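Local coordinates for Rho GTPase-activating protein 27 (Homo sapiens, PDB 3PP2) that probably switches off the Rho-type GTPases CDC42 and RAC1 by speeding their return to the GDP-bound state, and may take part in clathrin-mediated endocytosis, at residues K10-L14 / I110-W114; T17-G23 / D97-L102; W31-W35 / F46-K50; L72-L77 / I118-I122. All blocks are in the same frame, centred on the assembly; numbering follows the deposited sequence. Where two conformers were deposited one is given.

Overall arrangement
The chain is the pleckstrin homology domain of a longer protein, and it starts with strand 10-21. The N-terminal part of this strand meets the C-terminal helix 108-122 in contact 1, which encloses 95 residues. Contact 2 lies within that loop, encloses 73, and pairs the far end of the same strand with strand 100-104. Contact 3 lies within both loops, encloses 10, and joins strand 32-39 to the end of strand 42-46 and the loop after it. It touches contacts 1 and 2. Contact 4 encloses 40, crosses contacts 1 and 2 and follows contact 3 in series. It packs the turn before strand 76-79, and the start of that strand, on the end of helix 108-122.

Contact 1 of 4, residues K10-L14 / I110-W114; sequences KAGVL and IISTW
Segment 10-14 is an extended strand and 110-114 is helical. The axes of these short segments approach to 10.8 Å and run at 149°, roughly antiparallel. Lys10 is level with Trp114 (CA-CA 7.8 Å) and Leu14 with Ile111 (CA-CA 8.6 Å). Trp114 has chi1 -85° (m) and chi2 96°, which carries its indole across to the strand. Lys10 and Leu14 hold opposite faces of this ring. Lys10 is t at chi1, chi2 and chi3 and p at chi4. Its CE lies 3.7 Å from the centroid of the Trp114 five-membered ring, a CH-pi contact. Leu14 is m,t and puts CD1 3.6 Å from the same centroid. The indole edge abuts the backbone, with Trp114 CZ2 3.5 Å from Gly12 N and 3.7 Å from Ala11 C. Leu14 CD2 also packs on Ile110 CG2 at 3.8 Å. Thr113 is p, and its OG1 donates to Ile110 O at 2.9 Å. A water accepts from Lys10 NZ at 2.7 Å and donates to Thr113 OG1 at 2.8 Å. The C-terminal helix of a PH domain caps one open end of its barrel; here it meets the first strand. No direct hydrogen bond crosses the contact. Lys10 NZ is 5.0 Å from the centroid of the Trp114 five-membered ring, so any cation-pi attraction is weak; apolar packing dominates, with water serving the ammonium group.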
loop_
_atom_site.group_PDB
_atom_site.type_symbol
_atom_site.label_atom_id
_atom_site.label_comp_id
_atom_site.label_asym_id
_atom_site.label_seq_id
_atom_site.Cartn_x
_atom_site.Cartn_y
_atom_site.Cartn_z
ATOM N N LYS A 10 10.980 -11.861 5.803
ATOM C CA LYS A 10 10.724 -10.463 5.535
ATOM C C LYS A 10 11.531 -9.618 6.508
ATOM O O LYS A 10 11.775 -10.024 7.618
ATOM C CB LYS A 10 9.231 -10.180 5.700
ATOM C CG LYS A 10 8.782 -8.942 5.009
ATOM C CD LYS A 10 7.242 -8.889 5.022
ATOM C CE LYS A 10 6.714 -7.661 4.290
ATOM N NZ LYS A 10 7.024 -7.688 2.854
ATOM N N ALA A 11 11.863 -8.406 6.105
ATOM C CA ALA A 11 12.537 -7.465 6.971
ATOM C C ALA A 11 12.137 -6.058 6.565
ATOM O O ALA A 11 11.961 -5.761 5.365
ATOM C CB ALA A 11 14.115 -7.668 6.899
ATOM N N GLY A 12 11.987 -5.192 7.555
ATOM C CA GLY A 12 11.564 -3.813 7.332
ATOM C C GLY A 12 11.432 -3.010 8.605
ATOM O O GLY A 12 11.523 -3.572 9.692
ATOM N N VAL A 13 11.272 -1.699 8.497
ATOM C CA VAL A 13 11.039 -0.904 9.661
ATOM C C VAL A 13 9.534 -0.847 9.999
ATOM O O VAL A 13 8.714 -0.523 9.130
ATOM C CB VAL A 13 11.658 0.497 9.527
ATOM C CG1 VAL A 13 11.285 1.337 10.769
ATOM C CG2 VAL A 13 13.180 0.428 9.334
ATOM N N LEU A 14 9.186 -1.153 11.241
ATOM C CA LEU A 14 7.824 -1.124 11.743
ATOM C C LEU A 14 7.779 -0.409 13.079
ATOM O O LEU A 14 8.757 -0.396 13.835
ATOM C CB LEU A 14 7.248 -2.537 11.936
ATOM C CG LEU A 14 7.052 -3.335 10.653
ATOM C CD1 LEU A 14 6.702 -4.792 10.971
ATOM C CD2 LEU A 14 6.014 -2.686 9.763
ATOM N N ILE A 110 1.831 -1.978 3.683
ATOM C CA ILE A 110 2.952 -2.525 4.474
ATOM C C ILE A 110 2.407 -3.498 5.516
ATOM O O ILE A 110 2.873 -4.611 5.660
ATOM C CB ILE A 110 3.761 -1.369 5.173
ATOM C CG1 ILE A 110 4.531 -0.554 4.133
ATOM C CG2 ILE A 110 4.675 -1.918 6.307
ATOM C CD1 ILE A 110 5.532 -1.321 3.397
ATOM N N ILE A 111 1.440 -3.035 6.284
ATOM C CA ILE A 111 0.897 -3.856 7.394
ATOM C C ILE A 111 0.225 -5.118 6.869
ATOM O O ILE A 111 0.406 -6.190 7.421
ATOM C CB ILE A 111 -0.011 -3.009 8.290
ATOM C CG1 ILE A 111 0.888 -2.132 9.195
ATOM C CG2 ILE A 111 -1.013 -3.822 9.121
ATOM C CD1 ILE A 111 1.613 -2.933 10.328
ATOM N N SER A 112 -0.551 -5.027 5.792
ATOM C CA SER A 112 -1.211 -6.242 5.273
ATOM C C SER A 112 -0.196 -7.269 4.800
ATOM O O SER A 112 -0.352 -8.462 5.022
ATOM C CB SER A 112 -2.185 -5.860 4.165
ATOM O OG SER A 112 -2.819 -7.008 3.632
ATOM N N THR A 113 0.853 -6.798 4.129
ATOM C CA THR A 113 1.880 -7.717 3.674
ATOM C C THR A 113 2.628 -8.361 4.871
ATOM O O THR A 113 2.999 -9.537 4.806
ATOM C CB THR A 113 2.868 -7.094 2.675
ATOM O OG1 THR A 113 3.624 -6.050 3.307
ATOM C CG2 THR A 113 2.099 -6.565 1.419
ATOM N N TRP A 114 2.852 -7.611 5.927
ATOM C CA TRP A 114 3.405 -8.195 7.148
ATOM C C TRP A 114 2.460 -9.175 7.828
ATOM O O TRP A 114 2.888 -10.204 8.339
ATOM C CB TRP A 114 3.864 -7.109 8.136
ATOM C CG TRP A 114 5.244 -6.620 7.852
ATOM C CD1 TRP A 114 5.606 -5.526 7.141
ATOM C CD2 TRP A 114 6.446 -7.219 8.305
ATOM N NE1 TRP A 114 6.966 -5.395 7.108
ATOM C CE2 TRP A 114 7.518 -6.413 7.820
ATOM C CE3 TRP A 114 6.739 -8.337 9.095
ATOM C CZ2 TRP A 114 8.841 -6.687 8.102
ATOM C CZ3 TRP A 114 8.082 -8.606 9.368
ATOM C CH2 TRP A 114 9.102 -7.789 8.871
HETATM O O HOH W 1 5.836 -5.534 1.637
#

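Contact 2 of 4, residues T17-G23 / D97-L102; sequences TKTADKG and DGSEYL
Strand 17-21 runs antiparallel to strand 100-102, the axes of these short segments 4.4 Å apart at closest and at 155°. Thr17 and Leu102 form a hydrogen-bonded pair (CA-CA 5.4 Å). Lys18 and Tyr101 form a non-hydrogen-bonded pair (CA-CA 4.3 Å). Backbone bonds run from Thr17 N to Leu102 O (3.0 Å), Leu102 N to Thr17 O (2.8 Å) and Glu100 N to Ala20 O (3.0 Å). Thr19 N and Ala20 N both donate to Glu100 O, at 2.8 and 3.3 Å. This is a classic beta bulge, with Thr19 at phi/psi -125/-17. It shifts the register by one residue in the N-terminal strand of the PH-domain barrel, where that strand pairs with the last strand before the C-terminal helix. Beyond the strands, Lys22 has a positive phi (52/43) and its N donates to Ser99 OG at 2.9 Å. Gly23 N makes a weak bond to Gly98 O (2.9 Å). Asp97 OD1 accepts from Ser99 N at 2.9 Å, closing an Asx turn, and also from Ser95 OG. Salt bridges join Lys22 NZ to Asp97 OD2 (3.0 Å) across the contact and Lys18 NZ to Asp21 OD1 (3.1 Å) within 17-23; Glu100 makes one with Arg25. In apolar packing, extended Lys18 (all t) lays CG 3.7 Å from CE1 of Tyr101 (chi1 m), while Thr19 CG2 is 3.7 Å from Leu102 CG.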
loop_
_atom_site.group_PDB
_atom_site.type_symbol
_atom_site.label_atom_id
_atom_site.label_comp_id
_atom_site.label_asym_id
_atom_site.label_seq_id
_atom_site.Cartn_x
_atom_site.Cartn_y
_atom_site.Cartn_z
ATOM N N THR A 17 4.959 -1.834 19.985
ATOM C CA THR A 17 5.048 -1.724 21.427
ATOM C C THR A 17 4.653 -3.061 22.039
ATOM O O THR A 17 3.739 -3.730 21.549
ATOM C CB THR A 17 4.098 -0.619 21.979
ATOM O OG1 THR A 17 4.230 -0.552 23.400
ATOM C CG2 THR A 17 2.605 -0.788 21.609
ATOM N N LYS A 18 5.286 -3.396 23.142
ATOM C CA LYS A 18 4.830 -4.483 23.975
ATOM C C LYS A 18 3.637 -3.960 24.759
ATOM O O LYS A 18 3.564 -2.755 25.099
ATOM C CB LYS A 18 5.945 -4.944 24.916
ATOM C CG LYS A 18 5.669 -6.225 25.649
ATOM C CD LYS A 18 6.950 -6.741 26.354
ATOM C CE LYS A 18 6.697 -8.070 27.044
ATOM N NZ LYS A 18 7.958 -8.460 27.769
ATOM N N THR A 19 2.636 -4.826 24.932
ATOM C CA THR A 19 1.427 -4.478 25.694
ATOM C C THR A 19 1.129 -5.448 26.848
ATOM O O THR A 19 0.384 -5.098 27.747
ATOM C CB THR A 19 0.202 -4.416 24.780
ATOM O OG1 THR A 19 0.140 -5.630 24.018
ATOM C CG2 THR A 19 0.298 -3.210 23.851
ATOM N N ALA A 20 1.721 -6.633 26.853
ATOM C CA ALA A 20 1.585 -7.555 28.001
ATOM C C ALA A 20 2.831 -8.396 28.138
ATOM O O ALA A 20 3.456 -8.768 27.112
ATOM C CB ALA A 20 0.378 -8.437 27.848
ATOM N N ASP A 21 3.240 -8.630 29.404
ATOM C CA ASP A 21 4.384 -9.460 29.711
ATOM C C ASP A 21 3.833 -10.727 30.314
ATOM O O ASP A 21 3.322 -10.717 31.431
ATOM C CB ASP A 21 5.299 -8.740 30.706
ATOM C CG ASP A 21 6.466 -9.579 31.122
ATOM O OD1 ASP A 21 7.075 -10.207 30.221
ATOM O OD2 ASP A 21 6.822 -9.535 32.327
ATOM N N LYS A 22 3.905 -11.821 29.574
ATOM C CA LYS A 22 3.469 -13.128 30.095
ATOM C C LYS A 22 2.052 -13.081 30.680
ATOM O O LYS A 22 1.773 -13.651 31.755
ATOM C CB LYS A 22 4.469 -13.695 31.084
ATOM C CG LYS A 22 5.832 -13.924 30.452
ATOM C CD LYS A 22 6.818 -14.491 31.444
ATOM C CE LYS A 22 8.127 -14.731 30.776
ATOM N NZ LYS A 22 7.965 -15.514 29.513
ATOM N N GLY A 23 1.160 -12.404 29.959
ATOM C CA GLY A 23 -0.211 -12.326 30.354
ATOM C C GLY A 23 -0.578 -11.121 31.214
ATOM O O GLY A 23 -1.786 -10.902 31.466
ATOM N N ASP A 97 3.352 -17.715 25.391
ATOM C CA ASP A 97 3.550 -17.415 26.828
ATOM C C ASP A 97 2.673 -16.287 27.372
ATOM O O ASP A 97 2.793 -15.929 28.560
ATOM C CB ASP A 97 5.025 -17.166 27.147
ATOM C CG ASP A 97 5.558 -15.872 26.588
ATOM O OD1 ASP A 97 4.782 -15.072 26.036
ATOM O OD2 ASP A 97 6.798 -15.625 26.731
ATOM N N GLY A 98 1.843 -15.690 26.508
ATOM C CA GLY A 98 0.916 -14.667 26.916
ATOM C C GLY A 98 1.424 -13.244 26.760
ATOM O O GLY A 98 0.712 -12.292 27.048
ATOM N N SER A 99 2.652 -13.070 26.327
ATOM C CA SER A 99 3.123 -11.726 25.995
ATOM C C SER A 99 2.394 -11.244 24.741
ATOM O O SER A 99 1.954 -12.039 23.901
ATOM C CB SER A 99 4.611 -11.707 25.794
ATOM O OG SER A 99 5.297 -11.948 27.021
ATOM N N GLU A 100 2.204 -9.950 24.672
ATOM C CA GLU A 100 1.419 -9.352 23.606
ATOM C C GLU A 100 2.149 -8.108 23.096
ATOM O O GLU A 100 2.794 -7.391 23.871
ATOM C CB GLU A 100 -0.003 -8.970 24.110
ATOM C CG GLU A 100 -0.873 -10.179 24.581
ATOM C CD GLU A 100 -2.255 -9.795 25.091
ATOM O OE1 GLU A 100 -2.576 -8.586 25.125
ATOM O OE2 GLU A 100 -3.028 -10.719 25.457
ATOM N N TYR A 101 2.001 -7.865 21.800
ATOM C CA TYR A 101 2.633 -6.747 21.090
ATOM C C TYR A 101 1.639 -6.173 20.101
ATOM O O TYR A 101 0.804 -6.910 19.562
ATOM C CB TYR A 101 3.869 -7.212 20.294
ATOM C CG TYR A 101 4.893 -7.885 21.166
ATOM C CD1 TYR A 101 5.978 -7.200 21.685
ATOM C CD2 TYR A 101 4.748 -9.238 21.469
ATOM C CE1 TYR A 101 6.878 -7.838 22.509
ATOM C CE2 TYR A 101 5.614 -9.895 22.283
ATOM C CZ TYR A 101 6.716 -9.194 22.813
ATOM O OH TYR A 101 7.603 -9.851 23.651
ATOM N N LEU A 102 1.717 -4.865 19.896
ATOM C CA LEU A 102 1.077 -4.215 18.771
ATOM C C LEU A 102 2.125 -3.837 17.745
ATOM O O LEU A 102 3.225 -3.423 18.115
ATOM C CB LEU A 102 0.289 -2.987 19.211
ATOM C CG LEU A 102 -0.767 -3.206 20.277
ATOM C CD1 LEU A 102 -1.386 -1.899 20.767
ATOM C CD2 LEU A 102 -1.809 -4.190 19.877
#

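Contact 3 of 4, residues W31-W35 / F46-K50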
loop_
_atom_site.group_PDB
_atom_site.type_symbol
_atom_site.label_atom_id
_atom_site.label_comp_id
_atom_site.label_asym_id
_atom_site.label_seq_id
_atom_site.Cartn_x
_atom_site.Cartn_y
_atom_site.Cartn_z
ATOM N N TRP A 31 5.680 2.828 22.303
ATOM C CA TRP A 31 5.968 2.717 20.876
ATOM C C TRP A 31 7.354 3.184 20.480
ATOM O O TRP A 31 7.834 4.245 20.943
ATOM C CB TRP A 31 4.974 3.536 20.047
ATOM C CG TRP A 31 3.554 3.104 20.037
ATOM C CD1 TRP A 31 2.514 3.681 20.725
ATOM C CD2 TRP A 31 2.963 2.105 19.191
ATOM N NE1 TRP A 31 1.328 3.073 20.394
ATOM C CE2 TRP A 31 1.571 2.100 19.459
ATOM C CE3 TRP A 31 3.479 1.177 18.278
ATOM C CZ2 TRP A 31 0.684 1.208 18.821
ATOM C CZ3 TRP A 31 2.617 0.315 17.650
ATOM C CH2 TRP A 31 1.229 0.335 17.916
ATOM N N SER A 32 7.957 2.444 19.569
ATOM C CA SER A 32 9.160 2.831 18.847
ATOM C C SER A 32 9.112 2.246 17.446
ATOM O O SER A 32 8.453 1.217 17.239
ATOM C CB SER A 32 10.403 2.241 19.518
ATOM O OG SER A 32 10.586 2.751 20.788
ATOM N N ALA A 33 9.840 2.850 16.517
ATOM C CA ALA A 33 10.088 2.237 15.225
ATOM C C ALA A 33 11.403 1.496 15.246
ATOM O O ALA A 33 12.407 2.020 15.728
ATOM C CB ALA A 33 10.111 3.290 14.104
ATOM N N SER A 34 11.420 0.287 14.758
ATOM C CA SER A 34 12.637 -0.498 14.652
ATOM C C SER A 34 12.691 -1.352 13.447
ATOM O O SER A 34 11.646 -1.734 12.896
ATOM C CB SER A 34 12.818 -1.400 15.879
ATOM O OG SER A 34 11.965 -2.520 15.869
ATOM N N TRP A 35 13.902 -1.668 13.031
ATOM C CA TRP A 35 14.098 -2.781 12.136
ATOM C C TRP A 35 13.468 -4.030 12.757
ATOM O O TRP A 35 13.485 -4.235 13.981
ATOM C CB TRP A 35 15.594 -3.000 11.913
ATOM C CG TRP A 35 15.979 -3.949 10.848
ATOM C CD1 TRP A 35 16.684 -5.093 10.987
ATOM C CD2 TRP A 35 15.665 -3.819 9.458
ATOM N NE1 TRP A 35 16.836 -5.694 9.750
ATOM C CE2 TRP A 35 16.221 -4.918 8.799
ATOM C CE3 TRP A 35 14.978 -2.857 8.710
ATOM C CZ2 TRP A 35 16.112 -5.090 7.419
ATOM C CZ3 TRP A 35 14.847 -3.044 7.315
ATOM C CH2 TRP A 35 15.427 -4.132 6.704
ATOM N N PHE A 46 14.289 -5.265 16.584
ATOM C CA PHE A 46 15.576 -4.734 17.058
ATOM C C PHE A 46 15.370 -3.514 17.914
ATOM O O PHE A 46 14.268 -3.012 18.111
ATOM C CB PHE A 46 16.477 -4.511 15.821
ATOM C CG PHE A 46 16.964 -5.798 15.225
ATOM C CD1 PHE A 46 16.199 -6.523 14.318
ATOM C CD2 PHE A 46 18.153 -6.340 15.631
ATOM C CE1 PHE A 46 16.641 -7.704 13.833
ATOM C CE2 PHE A 46 18.576 -7.555 15.150
ATOM C CZ PHE A 46 17.834 -8.228 14.262
ATOM N N LYS A 47 16.465 -3.060 18.510
ATOM C CA LYS A 47 16.478 -1.854 19.273
ATOM C C LYS A 47 15.907 -0.698 18.440
ATOM O O LYS A 47 15.978 -0.731 17.205
ATOM C CB LYS A 47 17.937 -1.568 19.688
ATOM C CG LYS A 47 18.115 -0.462 20.723
ATOM C CD LYS A 47 19.602 -0.268 21.048
ATOM C CE LYS A 47 19.828 0.597 22.312
ATOM N NZ LYS A 47 21.269 0.718 22.712
ATOM N N ASP A 48 15.366 0.306 19.119
ATOM C CA ASP A 48 14.850 1.524 18.487
ATOM C C ASP A 48 15.800 2.037 17.415
ATOM O O ASP A 48 17.013 2.140 17.664
ATOM C CB ASP A 48 14.669 2.574 19.582
ATOM C CG ASP A 48 13.954 3.851 19.117
ATOM O OD1 ASP A 48 13.729 4.082 17.902
ATOM O OD2 ASP A 48 13.575 4.609 20.034
ATOM N N SER A 49 15.268 2.416 16.246
ATOM C CA SER A 49 16.090 2.913 15.145
ATOM C C SER A 49 16.488 4.376 15.321
ATOM O O SER A 49 17.329 4.846 14.587
ATOM C CB SER A 49 15.388 2.743 13.808
ATOM O OG SER A 49 14.153 3.438 13.770
ATOM N N LYS A 50 15.872 5.091 16.238
ATOM C CA LYS A 50 16.183 6.510 16.363
ATOM C C LYS A 50 17.165 6.742 17.437
ATOM O O LYS A 50 17.156 6.038 18.436
ATOM C CB LYS A 50 14.899 7.302 16.526
ATOM C CG LYS A 50 14.106 7.364 15.200
ATOM C CD LYS A 50 14.324 8.620 14.429
ATOM C CE LYS A 50 13.733 8.508 13.014
ATOM N NZ LYS A 50 12.400 9.175 12.896
HETATM O O HOH W 2 16.018 -0.522 14.521
#
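This contact is where the hairpin of strands 32-39 and 42-46 opens into the loop that follows. Phe46 N donates to Trp35 O at 2.9 Å. The chain then bends away: the touching parts, measured end to end, run 110° apart. A water bridges the gap, accepting from Trp35 N (2.8 Å) and donating to Lys47 O (2.7 Å). The chain returns at Ser49, whose N donates to Ala33 O at 2.9 Å. Asp48 OD1 accepts from Lys50 N at 2.9 Å, which closes an Asx turn at this point. Ser34 OG bonds to Trp35 O at 3.0 Å and is also held by Arg16. The side chains of Trp35 and Phe46 meet obliquely, CD1 to CD1 3.7 Å. Trp35 NE1 bonds to Arg58 O of the second subunit, and its ring meets Trp35 of that subunit edge-to-face, so Trp35 is part of a subunit interface. The arrangement is that of an antiparallel PH-domain hairpin whose regular pairing ends in a loop.

Contact 4 of 4, residues L72-L77 / I118-I122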
loop_
_atom_site.group_PDB
_atom_site.type_symbol
_atom_site.label_atom_id
_atom_site.label_comp_id
_atom_site.label_asym_id
_atom_site.label_seq_id
_atom_site.Cartn_x
_atom_site.Cartn_y
_atom_site.Cartn_z
ATOM N N LEU A 72 6.873 -17.730 16.815
ATOM C CA LEU A 72 5.505 -17.715 16.280
ATOM C C LEU A 72 4.722 -19.014 16.467
ATOM O O LEU A 72 3.535 -19.020 16.293
ATOM C CB LEU A 72 5.507 -17.318 14.808
ATOM C CG LEU A 72 6.021 -15.892 14.529
ATOM C CD1 LEU A 72 6.057 -15.642 13.019
ATOM C CD2 LEU A 72 5.226 -14.834 15.284
ATOM N N ARG A 73 5.371 -20.108 16.836
ATOM C CA ARG A 73 4.651 -21.374 17.085
ATOM C C ARG A 73 3.685 -21.131 18.224
ATOM O O ARG A 73 4.090 -20.711 19.309
ATOM C CB ARG A 73 5.668 -22.477 17.468
ATOM C CG ARG A 73 5.109 -23.860 17.885
ATOM C CD ARG A 73 6.238 -24.808 18.528
ATOM N N GLY A 74 2.398 -21.355 17.992
ATOM C CA GLY A 74 1.395 -21.138 19.029
ATOM C C GLY A 74 0.969 -19.702 19.268
ATOM O O GLY A 74 0.235 -19.422 20.218
ATOM N N ALA A 75 1.427 -18.775 18.420
ATOM C CA ALA A 75 1.073 -17.391 18.543
ATOM C C ALA A 75 -0.284 -17.155 17.866
ATOM O O ALA A 75 -0.724 -17.948 17.030
ATOM C CB ALA A 75 2.182 -16.498 17.900
ATOM N N THR A 76 -0.912 -16.052 18.235
ATOM C CA THR A 76 -2.186 -15.609 17.665
ATOM C C THR A 76 -1.988 -14.205 17.094
ATOM O O THR A 76 -1.458 -13.332 17.768
ATOM C CB THR A 76 -3.274 -15.586 18.724
ATOM O OG1 THR A 76 -3.447 -16.906 19.244
ATOM C CG2 THR A 76 -4.629 -15.158 18.135
ATOM N N LEU A 77 -2.379 -14.033 15.837
ATOM C CA LEU A 77 -2.296 -12.745 15.124
ATOM C C LEU A 77 -3.688 -12.281 14.767
ATOM O O LEU A 77 -4.489 -13.067 14.254
ATOM C CB LEU A 77 -1.490 -12.971 13.865
ATOM C CG LEU A 77 -1.405 -11.844 12.846
ATOM C CD1 LEU A 77 -0.555 -10.708 13.406
ATOM C CD2 LEU A 77 -0.828 -12.412 11.512
ATOM N N ILE A 118 3.616 -12.970 8.691
ATOM C CA ILE A 118 3.524 -13.479 10.065
ATOM C C ILE A 118 2.532 -14.614 10.170
ATOM O O ILE A 118 2.807 -15.635 10.821
ATOM C CB ILE A 118 3.174 -12.338 11.072
ATOM C CG1 ILE A 118 4.284 -11.263 11.108
ATOM C CG2 ILE A 118 2.924 -12.880 12.493
ATOM C CD1 ILE A 118 3.848 -9.939 11.723
ATOM N N ALA A 119 1.399 -14.488 9.502
ATOM C CA ALA A 119 0.418 -15.570 9.473
ATOM C C ALA A 119 1.021 -16.863 8.924
ATOM O O ALA A 119 0.784 -17.964 9.472
ATOM C CB ALA A 119 -0.843 -15.154 8.622
ATOM N N GLN A 120 1.798 -16.759 7.849
ATOM C CA GLN A 120 2.456 -17.949 7.305
ATOM C C GLN A 120 3.473 -18.497 8.303
ATOM O O GLN A 120 3.635 -19.721 8.423
ATOM C CB GLN A 120 3.114 -17.636 5.973
ATOM C CG GLN A 120 3.725 -18.844 5.296
ATOM C CD GLN A 120 4.144 -18.615 3.839
ATOM O OE1 GLN A 120 3.550 -17.808 3.102
ATOM N NE2 GLN A 120 5.174 -19.336 3.418
ATOM N N GLY A 121 4.176 -17.626 9.025
ATOM C CA GLY A 121 5.156 -18.086 10.043
ATOM C C GLY A 121 4.531 -18.821 11.177
ATOM O O GLY A 121 5.148 -19.764 11.737
ATOM N N ILE A 122 3.322 -18.421 11.537
ATOM C CA ILE A 122 2.583 -19.094 12.609
ATOM C C ILE A 122 2.185 -20.481 12.191
ATOM O O ILE A 122 2.196 -21.396 13.016
ATOM C CB ILE A 122 1.352 -18.259 13.015
ATOM C CG1 ILE A 122 1.815 -16.981 13.715
ATOM C CG2 ILE A 122 0.401 -19.043 13.945
ATOM C CD1 ILE A 122 0.701 -15.976 14.000
HETATM O O HOH W 3 1.291 -22.120 15.494
#
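Ile122, Leu72 and Leu77 have the most surface buried here. Ile122 lies on the last turn of the C-terminal helix and reaches into the bend of segment 72-77. Its CG1 is 3.7 Å from Leu72 O and 3.9 Å from Leu72 CB. Its CG2 lies 3.5 Å from Ala75 O, and its CD1 is 3.7 Å from Leu77 CB and 4.2 Å from Ala75 CB. The bend is a type II beta turn from Leu72 to Ala75, closed by Ala75 N to Leu72 O at 3.0 Å. Gly74 takes the positive phi this turn favours. Leu72 packs along the helix: CD1 is 3.9 Å from Ile118 O, CD2 is 4.1 Å from Ile118 CG2, and CB is 3.9 Å from Gly121 O. Glycine at 121 matters, since a CB there would clash with Leu72 CD1. Leu77, on the strand after the turn, sets CD2 3.9 Å from Ile118 CG2 and 3.6 Å from Ala119 N. Leu72 and Ala75 also touch Leu93 of strand 90-94, so the turn links the helix end to the sheet, as the C-terminal helix of a PH domain caps its barrel. One water accepts from Gly74 N at 2.8 Å and donates to Ile122 O at 2.7 Å. No direct hydrogen bond joins the segments, so their fit rests on aliphatic packing, with this water linking backbone polar groups.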